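Local coordinates for protein branched-chain-amino-acid aminotransferase (Deinococcus radiodurans, PDB 3UZO) that probably catalyses the reversible, pyridoxal-phosphate-dependent transfer of amino groups between leucine, isoleucine or valine and 2-oxoglutarate, at residues F31-T36 with E56-H61; R145-G150 with S166-P171. All coordinates share one frame; numbering follows the deposited sequence.

Interaction 1: residues F31-T36 with E56-H61; sequences FSYIRT and EDNQIH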
loop_
_atom_site.group_PDB
_atom_site.type_symbol
_atom_site.label_atom_id
_atom_site.label_comp_id
_atom_site.label_asym_id
_atom_site.label_seq_id
_atom_site.Cartn_x
_atom_site.Cartn_y
_atom_site.Cartn_z
ATOM N N PHE A 31 -2.965 18.657 -14.564
ATOM C CA PHE A 31 -2.076 17.845 -13.746
ATOM C C PHE A 31 -2.101 16.453 -14.354
ATOM O O PHE A 31 -2.775 15.553 -13.855
ATOM C CB PHE A 31 -2.544 17.800 -12.283
ATOM C CG PHE A 31 -1.475 17.347 -11.313
ATOM C CD1 PHE A 31 -0.620 18.272 -10.715
ATOM C CD2 PHE A 31 -1.320 15.999 -11.005
ATOM C CE1 PHE A 31 0.378 17.862 -9.820
ATOM C CE2 PHE A 31 -0.329 15.570 -10.112
ATOM C CZ PHE A 31 0.525 16.506 -9.517
ATOM N N SER A 32 -1.370 16.295 -15.453
ATOM C CA SER A 32 -1.298 15.027 -16.169
ATOM C C SER A 32 0.115 14.802 -16.686
ATOM O O SER A 32 0.827 15.752 -17.011
ATOM C CB SER A 32 -2.275 15.028 -17.343
ATOM O OG SER A 32 -3.610 15.067 -16.877
ATOM N N TYR A 33 0.504 13.539 -16.787
ATOM C CA TYR A 33 1.839 13.198 -17.246
ATOM C C TYR A 33 2.165 13.664 -18.652
ATOM O O TYR A 33 1.389 13.487 -19.597
ATOM C CB TYR A 33 2.076 11.685 -17.161
ATOM C CG TYR A 33 3.504 11.285 -17.511
ATOM C CD1 TYR A 33 3.862 10.961 -18.822
ATOM C CD2 TYR A 33 4.502 11.255 -16.529
ATOM C CE1 TYR A 33 5.178 10.614 -19.151
ATOM C CE2 TYR A 33 5.825 10.915 -16.846
ATOM C CZ TYR A 33 6.152 10.592 -18.159
ATOM O OH TYR A 33 7.445 10.234 -18.482
ATOM N N ILE A 34 3.335 14.272 -18.763
ATOM C CA ILE A 34 3.875 14.741 -20.026
ATOM C C ILE A 34 5.323 14.296 -19.919
ATOM O O ILE A 34 5.971 14.522 -18.886
ATOM C CB ILE A 34 3.817 16.277 -20.147
ATOM C CG1 ILE A 34 2.359 16.726 -20.289
ATOM C CG2 ILE A 34 4.636 16.733 -21.342
ATOM C CD1 ILE A 34 2.176 18.225 -20.337
ATOM N N ARG A 35 5.833 13.648 -20.958
ATOM C CA ARG A 35 7.204 13.179 -20.904
ATOM C C ARG A 35 8.204 14.297 -21.119
ATOM O O ARG A 35 8.208 14.957 -22.165
ATOM C CB ARG A 35 7.436 12.072 -21.933
ATOM C CG ARG A 35 8.836 11.476 -21.861
ATOM C CD ARG A 35 8.981 10.271 -22.766
ATOM N NE ARG A 35 10.332 9.716 -22.713
ATOM C CZ ARG A 35 10.677 8.543 -23.236
ATOM N NH1 ARG A 35 9.766 7.797 -23.855
ATOM N NH2 ARG A 35 11.929 8.110 -23.135
ATOM N N THR A 36 9.045 14.533 -20.117
ATOM C CA THR A 36 10.063 15.560 -20.266
ATOM C C THR A 36 11.323 14.846 -20.756
ATOM O O THR A 36 11.346 13.617 -20.851
ATOM C CB THR A 36 10.312 16.328 -18.950
ATOM O OG1 THR A 36 10.510 15.398 -17.885
ATOM C CG2 THR A 36 9.102 17.226 -18.624
ATOM N N GLU A 56 17.320 9.281 -20.306
ATOM C CA GLU A 56 16.164 9.714 -21.071
ATOM C C GLU A 56 15.017 8.697 -21.034
ATOM O O GLU A 56 13.876 9.030 -21.342
ATOM C CB GLU A 56 16.591 9.964 -22.523
ATOM C CG GLU A 56 15.601 9.514 -23.580
ATOM C CD GLU A 56 15.566 8.003 -23.767
ATOM O OE1 GLU A 56 14.694 7.522 -24.517
ATOM O OE2 GLU A 56 16.403 7.294 -23.169
ATOM N N ASP A 57 15.321 7.469 -20.628
ATOM C CA ASP A 57 14.340 6.383 -20.651
ATOM C C ASP A 57 12.858 6.623 -20.286
ATOM O O ASP A 57 11.999 6.575 -21.161
ATOM C CB ASP A 57 14.909 5.187 -19.876
ATOM C CG ASP A 57 14.219 3.885 -20.234
ATOM O OD1 ASP A 57 14.839 2.807 -20.083
ATOM O OD2 ASP A 57 13.053 3.943 -20.665
ATOM N N ASN A 58 12.546 6.862 -19.022
ATOM C CA ASN A 58 11.156 7.090 -18.563
ATOM C C ASN A 58 10.366 5.792 -18.327
ATOM O O ASN A 58 9.199 5.811 -17.937
ATOM C CB ASN A 58 10.411 8.108 -19.479
ATOM C CG ASN A 58 9.262 7.504 -20.311
ATOM O OD1 ASN A 58 8.159 8.071 -20.366
ATOM N ND2 ASN A 58 9.524 6.401 -20.991
ATOM N N GLN A 59 11.031 4.660 -18.539
ATOM C CA GLN A 59 10.431 3.360 -18.279
ATOM C C GLN A 59 11.316 2.727 -17.210
ATOM O O GLN A 59 12.540 2.739 -17.327
ATOM C CB GLN A 59 10.441 2.472 -19.526
ATOM C CG GLN A 59 9.654 3.017 -20.695
ATOM C CD GLN A 59 8.172 3.122 -20.407
ATOM O OE1 GLN A 59 7.516 2.124 -20.114
ATOM N NE2 GLN A 59 7.634 4.334 -20.492
ATOM N N ILE A 60 10.702 2.203 -16.158
ATOM C CA ILE A 60 11.459 1.549 -15.097
ATOM C C ILE A 60 11.525 0.070 -15.459
ATOM O O ILE A 60 10.554 -0.500 -15.965
ATOM C CB ILE A 60 10.772 1.717 -13.714
ATOM C CG1 ILE A 60 10.878 3.173 -13.251
ATOM C CG2 ILE A 60 11.420 0.783 -12.677
ATOM C CD1 ILE A 60 12.299 3.635 -12.930
ATOM N N HIS A 61 12.681 -0.540 -15.233
ATOM C CA HIS A 61 12.874 -1.954 -15.536
ATOM C C HIS A 61 13.205 -2.654 -14.218
ATOM O O HIS A 61 14.201 -2.327 -13.578
ATOM C CB HIS A 61 14.024 -2.106 -16.531
ATOM C CG HIS A 61 13.894 -1.220 -17.731
ATOM N ND1 HIS A 61 12.977 -1.453 -18.733
ATOM C CD2 HIS A 61 14.530 -0.072 -18.064
ATOM C CE1 HIS A 61 13.050 -0.486 -19.630
ATOM N NE2 HIS A 61 13.984 0.366 -19.246
#
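Arg35 reaches over Asn58 to the backbone of Glu56. Its side chain leaves with CG anti to the backbone N (chi1 -176°) and runs extended from CG to NE, crossing Asn58 at about a right angle. The guanidinium then stacks on the Asn58 amide, the two planes only 8° apart, with ND2 3.2 Å above the guanidinium plane and offset toward its rim. NH2 makes both polar contacts with Glu56: it donates to Glu56 O at 2.8 Å (N-H...O angle 155°), the acceptor near the guanidinium plane, and forms a salt bridge to Glu56 OE1 at 3.1 Å; the glutamate chain is bent at chi2. Beside this pair, the ring of Tyr33 approaches Asn58 obliquely. Tyr33 OH sits 3.0 Å from Asn58 OD1 but also has a hydrogen bond with Glu64 of the second subunit, so one hydroxyl proton faces two acceptors.

Residues 56-58 form the short connection from strand 48-55 to strand 59-63. An Asx turn shapes it: Gln59 N donates to Asp57 OD2 at 3.0 Å, from above the carboxylate plane, and Asn58 takes up positive phi within the turn. The other carboxylate oxygen, Asp57 OD1, receives His61 NE2 at 2.7 Å on its syn side and near the imidazole plane, linking the turn to the strand that follows.

Further out, His61 ND1 is hydrogen-bonded to His61 ND1 of the second subunit, where residues 59-61 pair antiparallel with a strand of that chain and carry the sheet across the dimer interface. Within the chain, Arg39 of strand 39-45 touches both Tyr33 and Asn58, and the Tyr33 ring rests on Val170 of strand 162-172.

Interaction 2: residues R145-G150 with S166-P171; sequences RPFVIG and SVFCVP. With GLU (glutamic acid), chain D.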
loop_
_atom_site.group_PDB
_atom_site.type_symbol
_atom_site.label_atom_id
_atom_site.label_comp_id
_atom_site.label_asym_id
_atom_site.label_seq_id
_atom_site.Cartn_x
_atom_site.Cartn_y
_atom_site.Cartn_z
ATOM N N ARG A 145 8.814 14.701 -9.100
ATOM C CA ARG A 145 8.352 13.472 -8.472
ATOM C C ARG A 145 9.485 12.520 -8.100
ATOM O O ARG A 145 9.862 11.639 -8.886
ATOM C CB ARG A 145 7.343 12.752 -9.387
ATOM C CG ARG A 145 6.970 11.337 -8.957
ATOM C CD ARG A 145 6.489 11.292 -7.503
ATOM N NE ARG A 145 5.305 12.115 -7.284
ATOM C CZ ARG A 145 4.068 11.749 -7.597
ATOM N NH1 ARG A 145 3.843 10.565 -8.147
ATOM N NH2 ARG A 145 3.048 12.568 -7.353
ATOM N N PRO A 146 10.071 12.711 -6.907
ATOM C CA PRO A 146 11.155 11.844 -6.438
ATOM C C PRO A 146 10.458 10.608 -5.880
ATOM O O PRO A 146 9.367 10.726 -5.305
ATOM C CB PRO A 146 11.803 12.652 -5.307
ATOM C CG PRO A 146 11.332 14.074 -5.538
ATOM C CD PRO A 146 9.932 13.892 -6.039
ATOM N N PHE A 147 11.051 9.431 -6.059
ATOM C CA PHE A 147 10.448 8.228 -5.513
ATOM C C PHE A 147 11.485 7.142 -5.303
ATOM O O PHE A 147 12.533 7.141 -5.939
ATOM C CB PHE A 147 9.289 7.727 -6.400
ATOM C CG PHE A 147 9.707 7.220 -7.754
ATOM C CD1 PHE A 147 9.899 5.858 -7.973
ATOM C CD2 PHE A 147 9.845 8.096 -8.826
ATOM C CE1 PHE A 147 10.216 5.374 -9.250
ATOM C CE2 PHE A 147 10.165 7.627 -10.103
ATOM C CZ PHE A 147 10.349 6.262 -10.315
ATOM N N VAL A 148 11.191 6.251 -4.366
ATOM C CA VAL A 148 12.066 5.139 -4.017
ATOM C C VAL A 148 11.238 3.865 -4.041
ATOM O O VAL A 148 10.139 3.818 -3.490
ATOM C CB VAL A 148 12.676 5.320 -2.596
ATOM C CG1 VAL A 148 13.591 4.142 -2.256
ATOM C CG2 VAL A 148 13.450 6.640 -2.533
ATOM N N ILE A 149 11.772 2.837 -4.690
ATOM C CA ILE A 149 11.082 1.559 -4.811
ATOM C C ILE A 149 12.040 0.409 -4.546
ATOM O O ILE A 149 13.220 0.483 -4.904
ATOM C CB ILE A 149 10.501 1.368 -6.236
ATOM C CG1 ILE A 149 11.594 1.630 -7.283
ATOM C CG2 ILE A 149 9.319 2.307 -6.450
ATOM C CD1 ILE A 149 11.171 1.376 -8.717
ATOM N N GLY A 150 11.521 -0.642 -3.917
ATOM C CA GLY A 150 12.321 -1.820 -3.640
ATOM C C GLY A 150 12.348 -2.685 -4.890
ATOM O O GLY A 150 11.298 -2.941 -5.494
ATOM N N SER A 166 14.564 7.664 -7.979
ATOM C CA SER A 166 14.464 8.386 -9.238
ATOM C C SER A 166 13.685 9.675 -9.071
ATOM O O SER A 166 12.863 9.807 -8.159
ATOM C CB SER A 166 13.783 7.491 -10.288
ATOM O OG SER A 166 13.669 8.133 -11.545
ATOM N N VAL A 167 13.970 10.636 -9.939
ATOM C CA VAL A 167 13.258 11.906 -9.922
ATOM C C VAL A 167 12.963 12.331 -11.349
ATOM O O VAL A 167 13.889 12.484 -12.154
ATOM C CB VAL A 167 14.071 13.067 -9.258
ATOM C CG1 VAL A 167 13.175 14.320 -9.165
ATOM C CG2 VAL A 167 14.538 12.675 -7.868
ATOM N N PHE A 168 11.682 12.477 -11.681
ATOM C CA PHE A 168 11.308 12.961 -13.008
ATOM C C PHE A 168 10.440 14.188 -12.773
ATOM O O PHE A 168 9.958 14.412 -11.650
ATOM C CB PHE A 168 10.583 11.887 -13.846
ATOM C CG PHE A 168 9.229 11.478 -13.329
ATOM C CD1 PHE A 168 8.085 12.220 -13.646
ATOM C CD2 PHE A 168 9.083 10.314 -12.582
ATOM C CE1 PHE A 168 6.814 11.798 -13.230
ATOM C CE2 PHE A 168 7.813 9.880 -12.157
ATOM C CZ PHE A 168 6.680 10.627 -12.487
ATOM N N CYS A 169 10.286 15.012 -13.799
ATOM C CA CYS A 169 9.488 16.220 -13.653
ATOM C C CYS A 169 8.423 16.306 -14.730
ATOM O O CYS A 169 8.531 15.668 -15.773
ATOM C CB CYS A 169 10.383 17.466 -13.692
ATOM S SG CYS A 169 11.220 17.750 -15.268
ATOM N N VAL A 170 7.394 17.098 -14.456
ATOM C CA VAL A 170 6.270 17.282 -15.369
ATOM C C VAL A 170 5.726 18.697 -15.211
ATOM O O VAL A 170 5.394 19.118 -14.103
ATOM C CB VAL A 170 5.109 16.297 -15.033
ATOM C CG1 VAL A 170 3.946 16.485 -16.023
ATOM C CG2 VAL A 170 5.607 14.860 -15.059
ATOM N N PRO A 171 5.649 19.463 -16.310
ATOM C CA PRO A 171 5.115 20.822 -16.182
ATOM C C PRO A 171 3.632 20.667 -15.843
ATOM O O PRO A 171 2.954 19.824 -16.432
ATOM C CB PRO A 171 5.332 21.409 -17.574
ATOM C CG PRO A 171 5.194 20.190 -18.469
ATOM C CD PRO A 171 5.977 19.145 -17.712
HETATM N N GLU D . 1.323 13.360 -4.511
HETATM C CA GLU D . -0.059 13.755 -4.894
HETATM C C GLU D . -0.500 12.995 -6.123
HETATM O O GLU D . -1.721 12.918 -6.355
HETATM C CB GLU D . -0.123 15.251 -5.186
HETATM C CG GLU D . -0.262 16.112 -3.954
HETATM C CD GLU D . -0.547 17.555 -4.293
HETATM O OE1 GLU D . -1.356 17.796 -5.216
HETATM O OE2 GLU D . 0.036 18.442 -3.632
HETATM O OXT GLU D . 0.391 12.500 -6.838
#
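Arg145 and Phe168 form one antiparallel hydrogen-bonded pair and Phe147 and Ser166 another, the strand axes approaching to 4.7 Å with their directions 153° apart. This is the beta hairpin of strands 141-151 and 162-172, inside the antiparallel sheet that borders the substrate pocket. Arg145 N to Phe168 O and Phe147 N to Ser166 O each measure 2.8 Å; the return bond from Phe168 N to Arg145 O is weak. Between them, in the non-hydrogen-bonded pair, Pro146 CB packs on Val167 CG2 at 3.7 Å, on the face covered by helix 115-128.

The opposite face carries the aromatic rings. Arg145 CB lies over the Phe168 ring, 4.0 Å from its centroid, a CH-pi contact. Phe147 CE2 meets Phe168 CD2 edge to edge at 3.8 Å, while Ser166 CB touches the CE2-CZ side of Phe147; Ser166 OG turns instead to Tyr40 O. The Arg145 chain bends at chi2 and chi3, which set CD and NE, and its end leads away to the bound glutamate, where Tyr143 and, weakly, Tyr71 of the second subunit also meet NH2. Arg145 NH2 donates to OXT of the ligand's alpha-carboxylate at 2.7 Å, with OXT near the guanidinium plane.

How the interactions relate
Interaction 1 lies at the surface and interaction 2 is buried, yet they meet along strand 162-172: Thr36 OG1 probably hydrogen-bonds to Cys169 O, Val170 packs against Ser32 and Ile34, and Pro171 against Thr36. The 31-36 loop therefore lies against one strand of the interaction 2 hairpin while reaching out to the turn at 56-58. Their chemistry follows their place. The outer contact joins loop to turn through polar and charged side chains, one bonded to a backbone carbonyl, without a backbone ladder; the inner one joins neighbouring strands by main-chain bonds and hydrophobic packing, its one charged side chain directed at the bound glutamate. Both reach the second subunit, interaction 1 through strand pairing and the Tyr33 hydroxyl, interaction 2 through Arg145 and the Phe147 ring.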